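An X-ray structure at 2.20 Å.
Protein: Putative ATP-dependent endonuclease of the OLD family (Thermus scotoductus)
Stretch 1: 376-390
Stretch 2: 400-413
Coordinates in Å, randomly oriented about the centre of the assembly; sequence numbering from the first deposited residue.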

ATOM      1  N   VAL A 376       9.385   9.974  38.059  1.00 58.96           N
ATOM      2  CA  VAL A 376       9.846   9.857  39.442  1.00 55.06           C
ATOM      3  C   VAL A 376      11.376   9.750  39.457  1.00 55.81           C
ATOM      4  O   VAL A 376      12.029   9.531  38.423  1.00 59.19           O
ATOM      5  N   GLU A 377      11.947   9.923  40.661  1.00 51.98           N
ATOM      6  CA  GLU A 377      13.403   9.972  40.802  1.00 61.25           C
ATOM      7  C   GLU A 377      14.063   8.628  40.536  1.00 64.40           C
ATOM      8  O   GLU A 377      15.092   8.562  39.849  1.00 64.41           O
ATOM      9  N   GLY A 378      13.526   7.552  41.101  1.00 58.70           N
ATOM     10  CA  GLY A 378      14.367   6.381  41.279  1.00 58.43           C
ATOM     11  C   GLY A 378      13.584   5.092  41.356  1.00 63.86           C
ATOM     12  O   GLY A 378      12.357   5.069  41.233  1.00 65.95           O
ATOM     13  N   TYR A 379      14.335   4.006  41.539  1.00 67.43           N
ATOM     14  CA  TYR A 379      13.742   2.677  41.474  1.00 66.55           C
ATOM     15  C   TYR A 379      12.684   2.497  42.558  1.00 66.12           C
ATOM     16  O   TYR A 379      11.561   2.050  42.286  1.00 60.19           O
ATOM     17  N   GLY A 380      13.020   2.863  43.797  1.00 62.22           N
ATOM     18  CA  GLY A 380      12.049   2.782  44.878  1.00 64.17           C
ATOM     19  C   GLY A 380      10.795   3.602  44.623  1.00 66.72           C
ATOM     20  O   GLY A 380       9.696   3.205  45.017  1.00 67.03           O
ATOM     21  N   ASP A 381      10.929   4.737  43.942  1.00 61.82           N
ATOM     22  CA  ASP A 381       9.744   5.550  43.687  1.00 60.41           C
ATOM     23  C   ASP A 381       8.843   4.894  42.653  1.00 58.84           C
ATOM     24  O   ASP A 381       7.613   4.962  42.761  1.00 59.37           O
ATOM     25  N   ARG A 382       9.437   4.258  41.645  1.00 59.36           N
ATOM     26  CA  ARG A 382       8.643   3.545  40.651  1.00 64.28           C
ATOM     27  C   ARG A 382       7.872   2.399  41.297  1.00 63.76           C
ATOM     28  O   ARG A 382       6.659   2.265  41.096  1.00 68.73           O
ATOM     29  N   VAL A 383       8.562   1.572  42.091  1.00 59.68           N
ATOM     30  CA  VAL A 383       7.895   0.479  42.800  1.00 69.07           C
ATOM     31  C   VAL A 383       6.698   1.003  43.577  1.00 65.38           C
ATOM     32  O   VAL A 383       5.610   0.423  43.539  1.00 67.07           O
ATOM     33  N   ALA A 384       6.891   2.095  44.316  1.00 68.08           N
ATOM     34  CA  ALA A 384       5.804   2.637  45.119  1.00 64.10           C
ATOM     35  C   ALA A 384       4.688   3.179  44.234  1.00 64.80           C
ATOM     36  O   ALA A 384       3.505   2.911  44.486  1.00 65.54           O
ATOM     37  N   ALA A 385       5.046   3.917  43.177  1.00 59.72           N
ATOM     38  CA  ALA A 385       4.049   4.380  42.219  1.00 60.06           C
ATOM     39  C   ALA A 385       3.191   3.222  41.698  1.00 59.06           C
ATOM     40  O   ALA A 385       1.953   3.258  41.780  1.00 68.41           O
ATOM     41  N   LEU A 386       3.831   2.167  41.186  1.00 61.07           N
ATOM     42  CA  LEU A 386       3.076   1.075  40.568  1.00 63.75           C
ATOM     43  C   LEU A 386       2.204   0.343  41.577  1.00 63.48           C
ATOM     44  O   LEU A 386       1.112  -0.120  41.230  1.00 67.55           O
ATOM     45  N   GLN A 387       2.648   0.231  42.825  1.00 62.78           N
ATOM     46  CA  GLN A 387       1.780  -0.360  43.831  1.00 63.36           C
ATOM     47  C   GLN A 387       0.585   0.555  44.118  1.00 68.88           C
ATOM     48  O   GLN A 387      -0.537   0.075  44.309  1.00 70.63           O
ATOM     49  N   LEU A 388       0.784   1.876  44.102  1.00 68.28           N
ATOM     50  CA  LEU A 388      -0.364   2.758  44.325  1.00 72.99           C
ATOM     51  C   LEU A 388      -1.326   2.713  43.147  1.00 72.09           C
ATOM     52  O   LEU A 388      -2.546   2.686  43.346  1.00 70.76           O
ATOM     53  N   PHE A 389      -0.801   2.700  41.916  1.00 70.93           N
ATOM     54  CA  PHE A 389      -1.664   2.460  40.764  1.00 71.97           C
ATOM     55  C   PHE A 389      -2.550   1.254  41.018  1.00 78.44           C
ATOM     56  O   PHE A 389      -3.768   1.296  40.806  1.00 78.70           O
ATOM     57  N   ASN A 390      -1.941   0.164  41.482  1.00 78.47           N
ATOM     58  CA  ASN A 390      -2.685  -1.068  41.703  1.00 79.73           C
ATOM     59  C   ASN A 390      -3.755  -0.880  42.785  1.00 81.95           C
ATOM     60  O   ASN A 390      -4.858  -1.432  42.690  1.00 83.04           O
ATOM     61  N   CYS A 400      -1.773   3.265  28.833  1.00 77.48           N
ATOM     62  CA  CYS A 400      -0.578   3.833  28.185  1.00 79.42           C
ATOM     63  C   CYS A 400       0.026   4.971  29.006  1.00 78.24           C
ATOM     64  O   CYS A 400       0.416   6.013  28.471  1.00 69.52           O
ATOM     65  N   ILE A 401       0.132   4.759  30.319  1.00 76.29           N
ATOM     66  CA  ILE A 401       0.856   5.669  31.196  1.00 73.75           C
ATOM     67  C   ILE A 401       2.217   5.060  31.472  1.00 63.16           C
ATOM     68  O   ILE A 401       2.306   3.946  31.997  1.00 65.14           O
ATOM     69  N   ALA A 402       3.278   5.772  31.119  1.00 62.02           N
ATOM     70  CA  ALA A 402       4.623   5.332  31.457  1.00 65.88           C
ATOM     71  C   ALA A 402       5.016   5.896  32.809  1.00 69.15           C
ATOM     72  O   ALA A 402       4.959   7.107  33.023  1.00 70.54           O
ATOM     73  N   VAL A 403       5.406   5.020  33.716  1.00 65.82           N
ATOM     74  CA  VAL A 403       6.013   5.424  34.969  1.00 59.70           C
ATOM     75  C   VAL A 403       7.520   5.318  34.781  1.00 63.13           C
ATOM     76  O   VAL A 403       8.055   4.221  34.600  1.00 63.43           O
ATOM     77  N   VAL A 404       8.219   6.444  34.840  1.00 67.49           N
ATOM     78  CA  VAL A 404       9.600   6.528  34.379  1.00 61.33           C
ATOM     79  C   VAL A 404      10.516   6.846  35.552  1.00 66.14           C
ATOM     80  O   VAL A 404      10.396   7.905  36.183  1.00 66.59           O
ATOM     81  N   ASP A 405      11.441   5.932  35.819  1.00 71.66           N
ATOM     82  CA  ASP A 405      12.539   6.108  36.768  1.00 64.44           C
ATOM     83  C   ASP A 405      13.610   6.965  36.088  1.00 62.02           C
ATOM     84  O   ASP A 405      14.298   6.510  35.165  1.00 59.85           O
ATOM     85  N   CYS A 406      13.730   8.219  36.494  1.00 63.24           N
ATOM     86  CA  CYS A 406      14.540   9.153  35.714  1.00 61.90           C
ATOM     87  C   CYS A 406      15.994   9.223  36.165  1.00 65.42           C
ATOM     88  O   CYS A 406      16.802   9.896  35.509  1.00 62.67           O
ATOM     89  N   GLY A 407      16.356   8.546  37.250  1.00 58.35           N
ATOM     90  CA  GLY A 407      17.733   8.594  37.696  1.00 59.08           C
ATOM     91  C   GLY A 407      18.099   9.818  38.508  1.00 60.65           C
ATOM     92  O   GLY A 407      19.243  10.288  38.428  1.00 66.23           O
ATOM     93  N   GLY A 408      17.156  10.363  39.282  1.00 56.43           N
ATOM     94  CA  GLY A 408      17.436  11.479  40.174  1.00 57.13           C
ATOM     95  C   GLY A 408      16.911  12.775  39.594  1.00 59.53           C
ATOM     96  O   GLY A 408      16.325  12.811  38.510  1.00 58.27           O
ATOM     97  N   LYS A 409      17.130  13.872  40.330  1.00 62.49           N
ATOM     98  CA  LYS A 409      16.446  15.113  39.975  1.00 57.43           C
ATOM     99  C   LYS A 409      16.956  15.674  38.649  1.00 59.74           C
ATOM    100  O   LYS A 409      16.153  16.052  37.781  1.00 57.38           O
ATOM    101  N   ALA A 410      18.285  15.710  38.460  1.00 57.31           N
ATOM    102  CA  ALA A 410      18.837  16.139  37.178  1.00 55.52           C
ATOM    103  C   ALA A 410      18.299  15.285  36.037  1.00 59.59           C
ATOM    104  O   ALA A 410      18.091  15.791  34.930  1.00 72.00           O
ATOM    105  N   GLY A 411      18.046  14.002  36.296  1.00 59.00           N
ATOM    106  CA  GLY A 411      17.442  13.147  35.286  1.00 47.06           C
ATOM    107  C   GLY A 411      16.014  13.539  34.979  1.00 58.73           C
ATOM    108  O   GLY A 411      15.564  13.419  33.833  1.00 64.48           O
ATOM    109  N   ILE A 412      15.274  13.988  36.000  1.00 57.78           N
ATOM    110  CA  ILE A 412      13.903  14.453  35.789  1.00 63.48           C
ATOM    111  C   ILE A 412      13.889  15.698  34.901  1.00 55.89           C
ATOM    112  O   ILE A 412      13.122  15.778  33.942  1.00 61.60           O
ATOM    113  N   GLU A 413      14.714  16.693  35.227  1.00 55.63           N
ATOM    114  CA  GLU A 413      14.886  17.848  34.349  1.00 64.99           C
ATOM    115  C   GLU A 413      15.013  17.433  32.893  1.00 63.57           C
ATOM    116  O   GLU A 413      14.366  18.005  32.009  1.00 60.58           O
TER

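The most unusual feature of this contact is a side chain doing backbone work: the guanidinium of R382, on helix 379-390, reaches strand 401-405 and donates from NE to the carbonyl O of V403 at 2.7 Å. The oxygen lies at the guanidinium edge, near its plane, as a nearly linear bond requires. R382 leaves the helix with CB toward the strand and an extended t, t, t chain, its chi4 of -84° turning the guanidinium. Water 2 completes the arrangement, accepting from R382 NH2 (3.1 Å) and from V403 N (2.8 Å), so that one arginine serves both backbone polar groups of V403, one directly and one through water.

The helix runs roughly antiparallel to the strand, at 158°, and V403 is the centre of the apolar packing between them. Its side chain, chi1 t, points toward the helix. V403 CG1 meets A385 CB at 3.9 Å and R382 CG at 3.7 Å, while V403 CG2 approaches L386 CD2 at 3.9 Å and F389 CE2 at 3.5 Å. L386 (m, t) starts sideways, but its end comes nearer the strand. F389 (m) points toward it, and its CZ extends the contact to CG2 of I401 (m, t) at 4.1 Å. A402, between the inward-pointing I401 and V403, points away.

At the C-terminal end of the strand and in the turn that follows, the packing becomes more polar. D405, chi1 t, brings OD1 to 3.3 Å from G378 CA and accepts a hydrogen bond at OD1 from G407 N (3.2 Å), bracing the turn whose G408 N donates to E377 O at 2.8 Å. E377 (m, t) lays CG against CD1 of I412 (m, t) at 3.8 Å, while its OE1 accepts from water 1 (2.9 Å), which in turn accepts a weak bond from K409 N (2.9 Å).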

ATOM      1  CB  VAL A 376       9.196   8.664  40.195  1.00 55.62           C
ATOM      2  CG1 VAL A 376       7.701   8.671  40.041  1.00 49.66           C
ATOM      3  CG2 VAL A 376       9.772   7.337  39.719  1.00 49.98           C
ATOM      4  CB  GLU A 377      13.809  10.440  42.185  1.00 55.51           C
ATOM      5  CG  GLU A 377      13.459  11.868  42.492  1.00 65.26           C
ATOM      6  CD  GLU A 377      13.715  12.202  43.954  1.00 73.07           C
ATOM      7  OE1 GLU A 377      14.891  12.349  44.324  1.00 77.46           O
ATOM      8  OE2 GLU A 377      12.750  12.275  44.742  1.00 77.89           O
ATOM      9  CB  TYR A 379      14.837   1.623  41.597  1.00 69.87           C
ATOM     10  CG  TYR A 379      14.307   0.217  41.647  1.00 72.41           C
ATOM     11  CD1 TYR A 379      13.970  -0.459  40.481  1.00 75.27           C
ATOM     12  CD2 TYR A 379      14.130  -0.433  42.867  1.00 72.93           C
ATOM     13  CE1 TYR A 379      13.477  -1.757  40.524  1.00 80.27           C
ATOM     14  CE2 TYR A 379      13.641  -1.712  42.924  1.00 79.58           C
ATOM     15  CZ  TYR A 379      13.321  -2.376  41.750  1.00 82.77           C
ATOM     16  OH  TYR A 379      12.824  -3.647  41.820  1.00 91.61           O
ATOM     17  CB  ASP A 381      10.160   6.952  43.245  1.00 61.20           C
ATOM     18  CG  ASP A 381      11.185   7.566  44.185  1.00 70.04           C
ATOM     19  OD1 ASP A 381      10.855   7.761  45.394  1.00 69.83           O
ATOM     20  OD2 ASP A 381      12.328   7.830  43.722  1.00 63.34           O
ATOM     21  CB  ARG A 382       9.549   3.030  39.537  1.00 61.60           C
ATOM     22  CG  ARG A 382       8.796   2.436  38.379  1.00 68.22           C
ATOM     23  CD  ARG A 382       9.642   2.450  37.123  1.00 68.25           C
ATOM     24  NE  ARG A 382       8.828   2.039  35.995  1.00 68.18           N
ATOM     25  CZ  ARG A 382       8.596   0.778  35.663  1.00 66.19           C
ATOM     26  NH1 ARG A 382       9.134  -0.213  36.362  1.00 62.06           N
ATOM     27  NH2 ARG A 382       7.811   0.515  34.635  1.00 65.43           N
ATOM     28  CB  VAL A 383       8.875  -0.250  43.733  1.00 64.31           C
ATOM     29  CG1 VAL A 383       8.126  -1.278  44.585  1.00 61.07           C
ATOM     30  CG2 VAL A 383       9.982  -0.917  42.933  1.00 60.57           C
ATOM     31  CB  ALA A 384       6.333   3.726  46.055  1.00 56.13           C
ATOM     32  CB  ALA A 385       4.742   5.123  41.071  1.00 56.64           C
ATOM     33  CB  LEU A 386       4.021   0.093  39.860  1.00 65.13           C
ATOM     34  CG  LEU A 386       4.747   0.630  38.617  1.00 67.23           C
ATOM     35  CD1 LEU A 386       5.803  -0.352  38.118  1.00 68.48           C
ATOM     36  CD2 LEU A 386       3.769   0.934  37.487  1.00 76.24           C
ATOM     37  CB  GLN A 387       2.582  -0.663  45.101  1.00 65.24           C
ATOM     38  CG  GLN A 387       1.735  -1.085  46.280  1.00 72.80           C
ATOM     39  CD  GLN A 387       1.021  -2.405  46.021  1.00 83.28           C
ATOM     40  OE1 GLN A 387       1.533  -3.259  45.298  1.00 87.58           O
ATOM     41  NE2 GLN A 387      -0.174  -2.570  46.599  1.00 76.87           N
ATOM     42  CB  LEU A 388       0.088   4.191  44.603  1.00 64.95           C
ATOM     43  CG  LEU A 388       0.582   4.368  46.037  1.00 71.40           C
ATOM     44  CD1 LEU A 388       1.355   5.655  46.215  1.00 72.76           C
ATOM     45  CD2 LEU A 388      -0.603   4.286  47.011  1.00 74.11           C
ATOM     46  CB  PHE A 389      -0.842   2.219  39.499  1.00 68.96           C
ATOM     47  CG  PHE A 389      -0.464   3.469  38.742  1.00 68.01           C
ATOM     48  CD1 PHE A 389      -1.308   3.997  37.786  1.00 74.37           C
ATOM     49  CD2 PHE A 389       0.766   4.081  38.951  1.00 67.17           C
ATOM     50  CE1 PHE A 389      -0.946   5.122  37.064  1.00 73.76           C
ATOM     51  CE2 PHE A 389       1.141   5.206  38.227  1.00 66.27           C
ATOM     52  CZ  PHE A 389       0.283   5.728  37.291  1.00 68.13           C
ATOM     53  CB  ASN A 390      -1.695  -2.181  42.060  1.00 85.94           C
ATOM     54  CG  ASN A 390      -2.347  -3.549  42.142  1.00 98.84           C
ATOM     55  OD1 ASN A 390      -2.739  -4.119  41.124  1.00106.90           O
ATOM     56  ND2 ASN A 390      -2.445  -4.087  43.350  1.00100.31           N
ATOM     57  CB  CYS A 400      -0.868   4.293  26.759  1.00 89.93           C
ATOM     58  SG  CYS A 400      -1.560   2.998  25.701  1.00104.20           S
ATOM     59  CB  ILE A 401       0.098   5.928  32.507  1.00 73.69           C
ATOM     60  CG1 ILE A 401      -1.267   6.558  32.215  1.00 79.67           C
ATOM     61  CG2 ILE A 401       0.956   6.820  33.436  1.00 61.60           C
ATOM     62  CD1 ILE A 401      -2.182   6.601  33.414  1.00 75.27           C
ATOM     63  CB  ALA A 402       5.637   5.788  30.418  1.00 60.28           C
ATOM     64  CB  VAL A 403       5.525   4.551  36.127  1.00 64.08           C
ATOM     65  CG1 VAL A 403       6.226   4.970  37.423  1.00 59.40           C
ATOM     66  CG2 VAL A 403       3.997   4.635  36.224  1.00 67.03           C
ATOM     67  CB  VAL A 404       9.752   7.578  33.277  1.00 60.25           C
ATOM     68  CG1 VAL A 404       9.409   8.954  33.817  1.00 62.15           C
ATOM     69  CG2 VAL A 404      11.153   7.537  32.784  1.00 60.49           C
ATOM     70  CB  ASP A 405      13.017   4.705  37.161  1.00 64.69           C
ATOM     71  CG  ASP A 405      14.382   4.667  37.845  1.00 72.95           C
ATOM     72  OD1 ASP A 405      15.008   5.720  38.068  1.00 73.21           O
ATOM     73  OD2 ASP A 405      14.827   3.528  38.169  1.00 75.57           O
ATOM     74  CB  CYS A 406      13.935  10.560  35.754  1.00 56.57           C
ATOM     75  SG  CYS A 406      12.255  10.722  35.038  1.00 58.70           S
ATOM     76  CB  LYS A 409      16.568  16.123  41.113  1.00 58.25           C
ATOM     77  CG  LYS A 409      15.753  15.639  42.364  1.00 58.84           C
ATOM     78  CD  LYS A 409      15.824  16.623  43.530  1.00 58.34           C
ATOM     79  CE  LYS A 409      14.956  16.139  44.709  1.00 58.28           C
ATOM     80  NZ  LYS A 409      15.113  17.029  45.901  1.00 55.56           N
ATOM     81  CB  ALA A 410      20.377  16.105  37.210  1.00 56.24           C
ATOM     82  CB  ILE A 412      13.195  14.716  37.132  1.00 61.04           C
ATOM     83  CG1 ILE A 412      12.914  13.407  37.855  1.00 64.89           C
ATOM     84  CG2 ILE A 412      11.862  15.402  36.897  1.00 53.35           C
ATOM     85  CD1 ILE A 412      12.339  13.588  39.236  1.00 56.89           C
ATOM     86  CB  GLU A 413      16.137  18.629  34.722  1.00 67.48           C
ATOM     87  CG  GLU A 413      16.071  19.461  35.920  1.00 76.88           C
ATOM     88  CD  GLU A 413      17.148  20.504  35.854  1.00 82.30           C
ATOM     89  OE1 GLU A 413      17.024  21.414  35.004  1.00 79.83           O
ATOM     90  OE2 GLU A 413      18.143  20.381  36.598  1.00 88.25           O
TER
HETATM   91  O   HOH W   1      17.454  13.011  43.119  1.00 61.61           O
HETATM   92  O   HOH W   2       5.652   2.273  33.171  1.00 78.25           O